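PDB 6XHK: ribulose-5-phosphate reductase 1 from Staphylococcus aureus, which catalyses the NADPH-dependent reduction of D-ribulose 5-phosphate to D-ribitol 5-phosphate, a step in building the ribitol phosphate teichoic acid of the cell wall. Local coordinates for residues L221-A226 with D244-E249. Numbering follows the deposited sequence.
Sequences LTFDHA and DYISPE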
loop_
_atom_site.group_PDB
_atom_site.type_symbol
_atom_site.label_atom_id
_atom_site.label_comp_id
_atom_site.label_asym_id
_atom_site.label_seq_id
_atom_site.Cartn_x
_atom_site.Cartn_y
_atom_site.Cartn_z
ATOM N N LEU A 221 -26.431 -10.704 -9.712
ATOM C CA LEU A 221 -25.111 -11.011 -9.201
ATOM C C LEU A 221 -25.092 -10.726 -7.715
ATOM O O LEU A 221 -25.712 -9.768 -7.242
ATOM C CB LEU A 221 -24.059 -10.179 -9.928
ATOM C CG LEU A 221 -22.578 -10.503 -9.748
ATOM C CD1 LEU A 221 -22.243 -11.879 -10.330
ATOM C CD2 LEU A 221 -21.808 -9.412 -10.441
ATOM N N THR A 222 -24.398 -11.579 -6.966
ATOM C CA THR A 222 -24.518 -11.453 -5.523
ATOM C C THR A 222 -23.245 -11.899 -4.813
ATOM O O THR A 222 -22.495 -12.741 -5.315
ATOM C CB THR A 222 -25.709 -12.258 -5.010
ATOM O OG1 THR A 222 -25.910 -11.945 -3.628
ATOM C CG2 THR A 222 -25.456 -13.763 -5.179
ATOM N N PHE A 223 -23.049 -11.343 -3.616
ATOM C CA PHE A 223 -21.875 -11.560 -2.776
ATOM C C PHE A 223 -22.201 -11.058 -1.375
ATOM O O PHE A 223 -23.103 -10.233 -1.197
ATOM C CB PHE A 223 -20.657 -10.809 -3.316
ATOM C CG PHE A 223 -20.922 -9.350 -3.588
ATOM C CD1 PHE A 223 -21.400 -8.928 -4.820
ATOM C CD2 PHE A 223 -20.680 -8.398 -2.596
ATOM C CE1 PHE A 223 -21.631 -7.583 -5.055
ATOM C CE2 PHE A 223 -20.912 -7.060 -2.825
ATOM C CZ PHE A 223 -21.387 -6.648 -4.053
ATOM N N ASP A 224 -21.433 -11.525 -0.379
ATOM C CA ASP A 224 -21.731 -11.191 1.011
ATOM C C ASP A 224 -20.725 -10.281 1.704
ATOM O O ASP A 224 -21.042 -9.760 2.780
ATOM C CB ASP A 224 -21.919 -12.465 1.865
ATOM C CG ASP A 224 -20.870 -13.527 1.612
ATOM O OD1 ASP A 224 -20.544 -13.780 0.434
ATOM O OD2 ASP A 224 -20.357 -14.099 2.600
ATOM N N HIS A 225 -19.540 -10.069 1.142
ATOM C CA HIS A 225 -18.531 -9.229 1.780
ATOM C C HIS A 225 -17.818 -8.457 0.679
ATOM O O HIS A 225 -17.530 -9.019 -0.382
ATOM C CB HIS A 225 -17.502 -10.061 2.554
ATOM C CG HIS A 225 -17.939 -10.467 3.924
ATOM N ND1 HIS A 225 -19.052 -11.244 4.150
ATOM C CD2 HIS A 225 -17.406 -10.214 5.141
ATOM C CE1 HIS A 225 -19.195 -11.446 5.446
ATOM N NE2 HIS A 225 -18.209 -10.829 6.072
ATOM N N ALA A 226 -17.509 -7.185 0.919
ATOM C CA ALA A 226 -16.925 -6.383 -0.152
ATOM C C ALA A 226 -15.838 -5.475 0.392
ATOM O O ALA A 226 -15.780 -5.201 1.593
ATOM C CB ALA A 226 -17.985 -5.565 -0.886
ATOM N N ASP A 244 -25.827 -1.255 -3.224
ATOM C CA ASP A 244 -26.981 -1.739 -3.986
ATOM C C ASP A 244 -26.913 -3.233 -4.260
ATOM O O ASP A 244 -27.934 -3.926 -4.180
ATOM C CB ASP A 244 -27.135 -0.979 -5.301
ATOM C CG ASP A 244 -27.476 0.477 -5.094
ATOM O OD1 ASP A 244 -27.268 1.001 -3.983
ATOM O OD2 ASP A 244 -28.012 1.095 -6.031
ATOM N N TYR A 245 -25.736 -3.753 -4.591
ATOM C CA TYR A 245 -25.648 -5.131 -5.059
ATOM C C TYR A 245 -25.360 -6.150 -3.954
ATOM O O TYR A 245 -25.490 -7.354 -4.195
ATOM C CB TYR A 245 -24.576 -5.255 -6.163
ATOM C CG TYR A 245 -24.974 -4.680 -7.524
ATOM C CD1 TYR A 245 -24.786 -3.330 -7.812
ATOM C CD2 TYR A 245 -25.581 -5.486 -8.504
ATOM C CE1 TYR A 245 -25.163 -2.794 -9.032
ATOM C CE2 TYR A 245 -25.966 -4.962 -9.733
ATOM C CZ TYR A 245 -25.755 -3.611 -9.986
ATOM O OH TYR A 245 -26.126 -3.071 -11.195
ATOM N N ILE A 246 -24.997 -5.728 -2.757
ATOM C CA ILE A 246 -24.484 -6.677 -1.773
ATOM C C ILE A 246 -25.641 -7.418 -1.107
ATOM O O ILE A 246 -26.715 -6.846 -0.856
ATOM C CB ILE A 246 -23.573 -5.961 -0.746
ATOM C CG1 ILE A 246 -22.885 -6.980 0.163
ATOM C CG2 ILE A 246 -24.332 -4.919 0.081
ATOM C CD1 ILE A 246 -22.003 -6.368 1.168
ATOM N N SER A 247 -25.425 -8.702 -0.818
ATOM C CA SER A 247 -26.420 -9.484 -0.094
ATOM C C SER A 247 -26.796 -8.808 1.225
ATOM O O SER A 247 -25.947 -8.170 1.869
ATOM C CB SER A 247 -25.912 -10.903 0.176
ATOM O OG SER A 247 -25.915 -11.673 -1.015
ATOM N N PRO A 248 -28.047 -8.933 1.662
ATOM C CA PRO A 248 -28.461 -8.285 2.908
ATOM C C PRO A 248 -27.747 -8.885 4.102
ATOM O O PRO A 248 -27.452 -10.083 4.140
ATOM C CB PRO A 248 -29.957 -8.552 2.958
ATOM C CG PRO A 248 -30.331 -8.752 1.553
ATOM C CD PRO A 248 -29.198 -9.467 0.925
ATOM N N GLU A 249 -27.463 -8.017 5.069
ATOM C CA GLU A 249 -26.657 -8.294 6.248
ATOM C C GLU A 249 -25.182 -8.458 5.920
ATOM O O GLU A 249 -24.414 -8.925 6.765
ATOM C CB GLU A 249 -27.183 -9.513 7.018
ATOM C CG GLU A 249 -28.353 -9.171 7.934
ATOM C CD GLU A 249 -28.680 -10.271 8.931
ATOM O OE1 GLU A 249 -29.214 -11.330 8.514
ATOM O OE2 GLU A 249 -28.394 -10.072 10.136
#
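Ser-247 N donates a nearly straight hydrogen bond to Phe-223 O (2.8 Å, N-H...O 163°), meeting the carbonyl almost end-on. This backbone N-H makes the main bond to the oxygen, and Ser-247 OG adds a weak one at 3.2 Å. Ser-247 OG stands anti to its carbonyl carbon (chi1 -73°); Thr-222 OG1 lies 2.6 Å from it. Apolar packing centres on the Phe-223 ring. Ile-246 CA sits over one face in a CH-pi contact, 4.1 Å from the ring centroid and 28° off the normal. The two side chains cross at about a right angle, with Ile-246 CB 3.6 Å from Phe-223 CE2, while Tyr-245 CB approaches Phe-223 CE1 at 3.9 Å. Ile-246 CD1 reaches on to the carbonyl of Asp-224. The Asp-224 carboxylate has partners beyond the contact, OD2 hydrogen-bonded to Asn-165 ND2 and OD1 weakly to Thr-166 N. The contact ties residues 222-224 to the C-terminal end of helix 232-245, where the chain leaves the helix towards strand 251-254, all within one beta-alpha-beta unit of the Rossmann-type domain. Phe-223 also touches Thr-166 of strand 166-170, and Ile-246 packs on Ile-252 of strand 251-254, the two strands flanking 225-228 in the parallel sheet.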